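Local coordinates for protein endo-polygalacturonase (Pectobacterium carotovorum subsp. carotovorum, PDB 1BHE) that hydrolyses internal alpha-1,4-galacturonosyl linkages of polygalacturonic acid as a secreted family 28 glycosidase, helping to macerate and soft-rot plant tissue, at residues A75-K80 with G123-Q128; T118-G123 with L169-N174; D284-G289 with E315-S320. All coordinates share one frame; numbering follows the deposited sequence.

Contact 1 (A75-K80 with G123-Q128); sequences AVNNAK and GGVKLQ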
loop_
_atom_site.group_PDB
_atom_site.type_symbol
_atom_site.label_atom_id
_atom_site.label_comp_id
_atom_site.label_asym_id
_atom_site.label_seq_id
_atom_site.Cartn_x
_atom_site.Cartn_y
_atom_site.Cartn_z
ATOM N N ALA A 75 -14.316 -10.212 -4.001
ATOM C CA ALA A 75 -14.342 -9.734 -5.379
ATOM C C ALA A 75 -14.580 -10.887 -6.350
ATOM O O ALA A 75 -13.879 -11.906 -6.285
ATOM C CB ALA A 75 -13.038 -9.011 -5.708
ATOM N N VAL A 76 -15.565 -10.738 -7.233
ATOM C CA VAL A 76 -15.853 -11.817 -8.179
ATOM C C VAL A 76 -14.634 -12.098 -9.040
ATOM O O VAL A 76 -13.882 -11.191 -9.412
ATOM C CB VAL A 76 -17.087 -11.536 -9.051
ATOM C CG1 VAL A 76 -18.327 -11.452 -8.169
ATOM C CG2 VAL A 76 -16.939 -10.257 -9.864
ATOM N N ASN A 77 -14.412 -13.371 -9.342
ATOM C CA ASN A 77 -13.293 -13.810 -10.166
ATOM C C ASN A 77 -13.696 -13.764 -11.641
ATOM O O ASN A 77 -13.799 -14.770 -12.338
ATOM C CB ASN A 77 -12.824 -15.206 -9.761
ATOM C CG ASN A 77 -13.871 -16.291 -9.862
ATOM O OD1 ASN A 77 -15.055 -16.064 -9.608
ATOM N ND2 ASN A 77 -13.466 -17.498 -10.249
ATOM N N ASN A 78 -13.912 -12.555 -12.142
ATOM C CA ASN A 78 -14.352 -12.299 -13.502
ATOM C C ASN A 78 -13.726 -11.008 -14.012
ATOM O O ASN A 78 -13.932 -9.948 -13.424
ATOM C CB ASN A 78 -15.887 -12.192 -13.537
ATOM C CG ASN A 78 -16.381 -12.174 -14.975
ATOM O OD1 ASN A 78 -16.342 -11.134 -15.626
ATOM N ND2 ASN A 78 -16.767 -13.339 -15.483
ATOM N N ALA A 79 -12.973 -11.084 -15.102
ATOM C CA ALA A 79 -12.274 -9.916 -15.624
ATOM C C ALA A 79 -13.201 -8.883 -16.236
ATOM O O ALA A 79 -13.039 -7.685 -15.994
ATOM C CB ALA A 79 -11.207 -10.363 -16.612
ATOM N N LYS A 80 -14.222 -9.313 -16.976
ATOM C CA LYS A 80 -15.186 -8.394 -17.569
ATOM C C LYS A 80 -15.942 -7.589 -16.522
ATOM O O LYS A 80 -16.262 -6.417 -16.747
ATOM C CB LYS A 80 -16.174 -9.133 -18.479
ATOM C CG LYS A 80 -17.170 -8.212 -19.162
ATOM C CD LYS A 80 -18.063 -8.958 -20.145
ATOM C CE LYS A 80 -18.982 -7.974 -20.864
ATOM N NZ LYS A 80 -20.365 -8.520 -20.969
ATOM N N GLY A 123 -7.030 -13.007 -5.702
ATOM C CA GLY A 123 -5.932 -12.793 -6.633
ATOM C C GLY A 123 -5.474 -14.089 -7.290
ATOM O O GLY A 123 -5.068 -14.080 -8.450
ATOM N N GLY A 124 -5.410 -15.176 -6.525
ATOM C CA GLY A 124 -4.927 -16.447 -7.007
ATOM C C GLY A 124 -5.967 -17.421 -7.516
ATOM O O GLY A 124 -5.614 -18.575 -7.770
ATOM N N VAL A 125 -7.202 -16.997 -7.742
ATOM C CA VAL A 125 -8.252 -17.874 -8.246
ATOM C C VAL A 125 -8.408 -17.777 -9.755
ATOM O O VAL A 125 -8.477 -16.680 -10.315
ATOM C CB VAL A 125 -9.600 -17.517 -7.582
ATOM C CG1 VAL A 125 -10.719 -18.433 -8.062
ATOM C CG2 VAL A 125 -9.463 -17.596 -6.067
ATOM N N LYS A 126 -8.471 -18.924 -10.435
ATOM C CA LYS A 126 -8.688 -18.901 -11.881
ATOM C C LYS A 126 -9.927 -18.063 -12.189
ATOM O O LYS A 126 -10.977 -18.258 -11.579
ATOM C CB LYS A 126 -8.867 -20.309 -12.458
ATOM C CG LYS A 126 -9.176 -20.316 -13.952
ATOM C CD LYS A 126 -9.503 -21.716 -14.445
ATOM C CE LYS A 126 -9.843 -21.701 -15.926
ATOM N NZ LYS A 126 -10.983 -20.780 -16.218
ATOM N N LEU A 127 -9.797 -17.132 -13.124
ATOM C CA LEU A 127 -10.946 -16.309 -13.508
ATOM C C LEU A 127 -11.959 -17.156 -14.267
ATOM O O LEU A 127 -11.591 -18.142 -14.913
ATOM C CB LEU A 127 -10.455 -15.135 -14.359
ATOM C CG LEU A 127 -9.387 -14.248 -13.703
ATOM C CD1 LEU A 127 -8.831 -13.238 -14.695
ATOM C CD2 LEU A 127 -9.971 -13.551 -12.481
ATOM N N GLN A 128 -13.233 -16.783 -14.228
ATOM C CA GLN A 128 -14.290 -17.483 -14.949
ATOM C C GLN A 128 -14.151 -17.257 -16.458
ATOM O O GLN A 128 -14.512 -18.017 -17.341
ATOM C CB GLN A 128 -15.665 -16.957 -14.529
ATOM C CG GLN A 128 -15.986 -17.089 -13.049
ATOM C CD GLN A 128 -17.234 -16.326 -12.643
ATOM O OE1 GLN A 128 -17.787 -15.535 -13.412
ATOM N NE2 GLN A 128 -17.701 -16.552 -11.422
#

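Contact 2 (T118-G123 with L169-N174); sequences TIDGQG and LINSPN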
loop_
_atom_site.group_PDB
_atom_site.type_symbol
_atom_site.label_atom_id
_atom_site.label_comp_id
_atom_site.label_asym_id
_atom_site.label_seq_id
_atom_site.Cartn_x
_atom_site.Cartn_y
_atom_site.Cartn_z
ATOM N N THR A 118 -13.443 -9.409 6.570
ATOM C CA THR A 118 -12.419 -9.496 5.550
ATOM C C THR A 118 -12.868 -9.047 4.168
ATOM O O THR A 118 -14.010 -9.244 3.764
ATOM C CB THR A 118 -12.026 -11.000 5.436
ATOM O OG1 THR A 118 -11.521 -11.436 6.707
ATOM C CG2 THR A 118 -10.976 -11.250 4.372
ATOM N N ILE A 119 -11.931 -8.465 3.428
ATOM C CA ILE A 119 -12.112 -8.121 2.023
ATOM C C ILE A 119 -11.127 -9.037 1.273
ATOM O O ILE A 119 -9.926 -8.998 1.549
ATOM C CB ILE A 119 -11.841 -6.653 1.690
ATOM C CG1 ILE A 119 -12.819 -5.764 2.466
ATOM C CG2 ILE A 119 -11.968 -6.421 0.184
ATOM C CD1 ILE A 119 -12.570 -4.274 2.357
ATOM N N ASP A 120 -11.650 -9.911 0.431
ATOM C CA ASP A 120 -10.850 -10.887 -0.296
ATOM C C ASP A 120 -10.870 -10.618 -1.798
ATOM O O ASP A 120 -11.929 -10.660 -2.427
ATOM C CB ASP A 120 -11.407 -12.285 -0.009
ATOM C CG ASP A 120 -10.762 -13.426 -0.758
ATOM O OD1 ASP A 120 -9.717 -13.263 -1.414
ATOM O OD2 ASP A 120 -11.332 -14.543 -0.680
ATOM N N GLY A 121 -9.688 -10.378 -2.364
ATOM C CA GLY A 121 -9.579 -10.075 -3.782
ATOM C C GLY A 121 -9.552 -11.281 -4.703
ATOM O O GLY A 121 -9.625 -11.128 -5.929
ATOM N N GLN A 122 -9.367 -12.486 -4.180
ATOM C CA GLN A 122 -9.269 -13.687 -5.005
ATOM C C GLN A 122 -8.194 -13.534 -6.076
ATOM O O GLN A 122 -8.391 -13.909 -7.236
ATOM C CB GLN A 122 -10.605 -13.997 -5.685
ATOM C CG GLN A 122 -11.784 -14.248 -4.769
ATOM C CD GLN A 122 -12.779 -15.223 -5.372
ATOM O OE1 GLN A 122 -12.655 -16.430 -5.160
ATOM N NE2 GLN A 122 -13.738 -14.727 -6.147
ATOM N N GLY A 123 -7.030 -13.007 -5.702
ATOM C CA GLY A 123 -5.932 -12.793 -6.633
ATOM C C GLY A 123 -5.474 -14.089 -7.290
ATOM O O GLY A 123 -5.068 -14.080 -8.450
ATOM N N LEU A 169 -7.471 -7.496 4.841
ATOM C CA LEU A 169 -7.453 -7.401 3.383
ATOM C C LEU A 169 -6.553 -8.514 2.861
ATOM O O LEU A 169 -5.372 -8.547 3.215
ATOM C CB LEU A 169 -6.901 -6.054 2.908
ATOM C CG LEU A 169 -7.444 -4.795 3.584
ATOM C CD1 LEU A 169 -6.770 -3.551 3.025
ATOM C CD2 LEU A 169 -8.957 -4.698 3.437
ATOM N N ILE A 170 -7.111 -9.470 2.125
ATOM C CA ILE A 170 -6.369 -10.611 1.647
ATOM C C ILE A 170 -6.447 -10.834 0.140
ATOM O O ILE A 170 -7.401 -10.491 -0.548
ATOM C CB ILE A 170 -6.803 -11.937 2.320
ATOM C CG1 ILE A 170 -8.223 -12.333 1.906
ATOM C CG2 ILE A 170 -6.685 -11.862 3.839
ATOM C CD1 ILE A 170 -8.661 -13.672 2.478
ATOM N N ASN A 171 -5.399 -11.480 -0.362
ATOM C CA ASN A 171 -5.290 -11.903 -1.748
ATOM C C ASN A 171 -5.663 -10.834 -2.765
ATOM O O ASN A 171 -6.459 -11.069 -3.679
ATOM C CB ASN A 171 -6.163 -13.158 -1.943
ATOM C CG ASN A 171 -5.827 -14.250 -0.937
ATOM O OD1 ASN A 171 -4.654 -14.464 -0.638
ATOM N ND2 ASN A 171 -6.852 -14.921 -0.419
ATOM N N SER A 172 -5.039 -9.660 -2.670
ATOM C CA SER A 172 -5.338 -8.582 -3.613
ATOM C C SER A 172 -4.731 -8.862 -4.975
ATOM O O SER A 172 -3.558 -9.221 -5.105
ATOM C CB SER A 172 -4.805 -7.254 -3.049
ATOM O OG SER A 172 -5.122 -6.196 -3.926
ATOM N N PRO A 173 -5.514 -8.682 -6.034
ATOM C CA PRO A 173 -5.050 -8.871 -7.400
ATOM C C PRO A 173 -3.942 -7.886 -7.757
ATOM O O PRO A 173 -3.007 -8.231 -8.474
ATOM C CB PRO A 173 -6.284 -8.668 -8.268
ATOM C CG PRO A 173 -7.440 -8.814 -7.330
ATOM C CD PRO A 173 -6.931 -8.257 -6.017
ATOM N N ASN A 174 -4.033 -6.664 -7.256
ATOM C CA ASN A 174 -3.046 -5.610 -7.500
ATOM C C ASN A 174 -2.727 -4.953 -6.156
ATOM O O ASN A 174 -2.745 -5.673 -5.146
ATOM C CB ASN A 174 -3.612 -4.646 -8.523
ATOM C CG ASN A 174 -2.695 -3.679 -9.218
ATOM O OD1 ASN A 174 -2.061 -2.827 -8.598
ATOM N ND2 ASN A 174 -2.634 -3.764 -10.551
HETATM O O HOH W 1 -8.779 -15.618 -2.492
#

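Contact 3 (D284-G289 with E315-S320); sequences DKSAAG and EKKEGS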
loop_
_atom_site.group_PDB
_atom_site.type_symbol
_atom_site.label_atom_id
_atom_site.label_comp_id
_atom_site.label_asym_id
_atom_site.label_seq_id
_atom_site.Cartn_x
_atom_site.Cartn_y
_atom_site.Cartn_z
ATOM N N ASP A 284 15.145 6.169 -9.731
ATOM C CA ASP A 284 15.923 6.010 -10.953
ATOM C C ASP A 284 15.980 7.370 -11.638
ATOM O O ASP A 284 15.388 8.326 -11.129
ATOM C CB ASP A 284 15.328 4.943 -11.865
ATOM C CG ASP A 284 13.857 5.163 -12.159
ATOM O OD1 ASP A 284 13.553 6.118 -12.900
ATOM O OD2 ASP A 284 13.010 4.391 -11.653
ATOM N N LYS A 285 16.561 7.445 -12.826
ATOM C CA LYS A 285 16.670 8.705 -13.548
ATOM C C LYS A 285 15.346 9.241 -14.071
ATOM O O LYS A 285 15.288 10.428 -14.413
ATOM C CB LYS A 285 17.653 8.569 -14.720
ATOM C CG LYS A 285 19.112 8.737 -14.337
ATOM C CD LYS A 285 19.985 8.860 -15.584
ATOM C CE LYS A 285 20.944 7.693 -15.703
ATOM N NZ LYS A 285 22.278 8.127 -16.222
ATOM N N SER A 286 14.297 8.433 -14.157
ATOM C CA SER A 286 13.014 8.882 -14.665
ATOM C C SER A 286 12.090 9.485 -13.619
ATOM O O SER A 286 11.135 10.172 -14.012
ATOM C CB SER A 286 12.288 7.704 -15.344
ATOM O OG SER A 286 11.678 6.883 -14.357
ATOM N N ALA A 287 12.328 9.260 -12.329
ATOM C CA ALA A 287 11.380 9.754 -11.325
ATOM C C ALA A 287 12.001 10.270 -10.043
ATOM O O ALA A 287 11.285 10.466 -9.049
ATOM C CB ALA A 287 10.416 8.607 -11.003
ATOM N N ALA A 288 13.304 10.513 -10.025
ATOM C CA ALA A 288 13.974 10.999 -8.827
ATOM C C ALA A 288 13.700 12.475 -8.560
ATOM O O ALA A 288 13.696 13.296 -9.480
ATOM C CB ALA A 288 15.478 10.775 -8.957
ATOM N N GLY A 289 13.495 12.821 -7.291
ATOM C CA GLY A 289 13.308 14.224 -6.917
ATOM C C GLY A 289 13.774 14.444 -5.482
ATOM O O GLY A 289 14.615 13.706 -4.974
ATOM N N GLU A 315 16.556 0.835 -10.827
ATOM C CA GLU A 315 16.448 0.299 -12.169
ATOM C C GLU A 315 17.137 1.263 -13.146
ATOM O O GLU A 315 17.299 2.440 -12.826
ATOM C CB GLU A 315 15.007 0.139 -12.621
ATOM C CG GLU A 315 14.113 -0.754 -11.782
ATOM C CD GLU A 315 12.661 -0.551 -12.192
ATOM O OE1 GLU A 315 12.329 -0.918 -13.340
ATOM O OE2 GLU A 315 11.885 -0.015 -11.379
ATOM N N LYS A 316 17.505 0.754 -14.315
ATOM C CA LYS A 316 18.131 1.611 -15.321
ATOM C C LYS A 316 17.055 2.092 -16.291
ATOM O O LYS A 316 16.503 1.324 -17.074
ATOM C CB LYS A 316 19.274 0.921 -16.046
ATOM C CG LYS A 316 19.003 -0.469 -16.582
ATOM C CD LYS A 316 19.721 -0.721 -17.901
ATOM C CE LYS A 316 21.103 -1.316 -17.688
ATOM N NZ LYS A 316 21.101 -2.804 -17.789
ATOM N N LYS A 317 16.665 3.347 -16.136
ATOM C CA LYS A 317 15.647 3.967 -16.980
ATOM C C LYS A 317 16.204 5.287 -17.506
ATOM O O LYS A 317 17.093 5.841 -16.853
ATOM C CB LYS A 317 14.359 4.203 -16.198
ATOM C CG LYS A 317 13.441 3.002 -16.067
ATOM C CD LYS A 317 12.622 3.073 -14.788
ATOM C CE LYS A 317 11.159 2.750 -15.038
ATOM N NZ LYS A 317 10.298 3.203 -13.909
ATOM N N GLU A 318 15.734 5.752 -18.660
ATOM C CA GLU A 318 16.256 7.009 -19.194
ATOM C C GLU A 318 15.595 8.193 -18.485
ATOM O O GLU A 318 14.468 8.099 -18.007
ATOM C CB GLU A 318 16.100 7.138 -20.705
ATOM C CG GLU A 318 15.047 6.259 -21.343
ATOM C CD GLU A 318 14.537 6.748 -22.681
ATOM O OE1 GLU A 318 14.188 7.940 -22.831
ATOM O OE2 GLU A 318 14.467 5.904 -23.606
ATOM N N GLY A 319 16.325 9.300 -18.425
ATOM C CA GLY A 319 15.829 10.505 -17.778
ATOM C C GLY A 319 16.983 11.353 -17.255
ATOM O O GLY A 319 18.116 10.887 -17.141
ATOM N N SER A 320 16.670 12.598 -16.920
ATOM C CA SER A 320 17.671 13.529 -16.413
ATOM C C SER A 320 17.394 13.903 -14.961
ATOM O O SER A 320 18.093 14.734 -14.380
ATOM C CB SER A 320 17.676 14.783 -17.296
ATOM O OG SER A 320 16.344 15.193 -17.564
HETATM O O HOH W 2 13.096 2.117 -9.920
HETATM O O HOH W 3 18.101 5.186 -13.826
#

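Contact 1 (A75-K80 with G123-Q128)
Asn77, the central residue of an inverse gamma turn, meets Lys126, Leu127 and Gln128 in loops that leave neighbouring coils of the right-handed parallel beta-helix expected of family 28. The contact illustrates how two irregular chains can be joined through amides. Three hydrogen bonds cross it. The tightly turned backbone of Asn77 offers its carbonyl to the second loop, and Gln128 N donates to Asn77 O at 2.8 Å in a nearly straight bond. The side chain of the same residue acts as a donor: Asn77 ND2 reaches Lys126 O at 2.9 Å, with the acceptor close to the amide plane and the donor lying in the plane of the carbonyl. Asn77 CG itself sits between its own backbone N and carbonyl carbon (chi1 59°). A longer bond of 3.2 Å joins Asn78 ND2 to Gln128 OE1; the two amide planes are turned 74° apart, and the donor is tilted off the carbonyl plane. The other end of that asparagine is tied within its own loop, since OD1 accepts from Ser81 N.

Van der Waals contacts surround these bonds. Gln128 CG lies 3.3 Å from Asn77 O, and the glutamine side chain crosses that of Asn77 at about a right angle. Val125 CG1 rests 3.6 Å from Asn77 ND2, beside the bonded amide. On the buried side, Leu127 CD1 makes an apolar contact with Ala79 CB, while Trp134 packs against the same leucine. Lys126 turns from the contact, and its ammonium bridges Leu127 O and Lys130 O. One weak contact completes the grip on the turn: a bent CA-H...O approach sets Leu127 CA 3.4 Å from Asn77 O, beside the stronger N-H of Gln128.

Contact 2 (T118-G123 with L169-N174)
Ile170 pairs with Asp120, and Leu169 with Ile119, where strands 118-120 and 167-170, neighbours in the stack of the parallel beta-helix, run alongside each other. In parallel-ladder fashion Ile170 bonds to the residues on both sides of Asp120: its N donates to Ile119 O and its O accepts from Gly121 N, each at 2.9 Å. The aliphatic pair Ile119 and Leu169 lies side by side, pointing the same way, with CD1 of Ile119 3.8 Å from CD2 of Leu169. On the face of Asp120, Ile170 CG1 stands between its backbone N and carbonyl carbon (chi1 68°), and it meets Asp120 CB at 3.7 Å; CD1 beyond it touches Thr118 CG2.

Outward from the strands, Gln122 and Asn171 both adopt left-handed backbone angles that turn the chains. Asp120 OD1 fixes the first turn as an Asx turn, accepting Gln122 N from above the carboxylate plane, and also takes a weak bond from Asn171 ND2. A water donates to OD1 and accepts weakly from Asn171 ND2, while Arg74 forms a salt bridge with OD2. Pro173 CG packs 3.5 Å from Gly121 O, and Asn171 O accepts a bent bond from Gly123 N at 2.9 Å.

Contact 3 (D284-G289 with E315-S320)
The carboxylate of Asp284 is the flat group facing Lys317, whose aliphatic chain passes over one of its faces, CD standing 3.6 Å from Asp284 CG. The lysine ammonium lies past the OD2 end, where Lys317 NZ and Asp284 OD2 make only a long salt bridge of 3.7 Å. The opposite oxygen is held within its own loop: OD1 uses its anti lone pair to accept from Ser286 N at 2.7 Å, an Asx turn. At the OD2 end a water donates to both Asp284 OD2 and Glu315 OE2, which probably eases the repulsion between the two carboxylates, whose Asp284 OD2 and Glu315 OE2 are 4.6 Å apart.

Backbones meet through a second water, accepting from Lys285 N and Lys317 N and donating to Glu315 O. Closer to the tip, Gly319 CA lies against Lys285 O at 3.4 Å in a CA-H...O contact. Lys285 CD in turn lies 3.2 Å from Gly319 O.

The two loops follow strands 277-282 and 306-311, parallel neighbours in the beta-helix. Asn321 holds Lys285 O, and Thr259, just inside strand 258-273, anchors Gly289. Glu315 lies about 10 Å, side chain to side chain, from the probable catalytic residues Asp223 and His251, with the loops leading on to strands 290-302 and 324-335.

Contacts 1 and 2 are parts of one region. Their segments alternate along the chain, they share Gly123, and their centres lie 11 Å apart. Strand 72-75 pairs with 118-120, which pairs with 167-170, so three strands stacked side by side feed both; Ala75 probably bonds to Asp120 through its N and to Gln122 through its O, joining loop contact to strand contact. Contact 3 comes later in the chain, in the loops that follow strands 277-282 and 306-311, with its centre about 31 Å from that of contact 2 and 35 Å from that of contact 1. The three illustrate a solenoid principle: repeated parallel strands provide the frame, and loops projecting from adjacent coils bind each other locally.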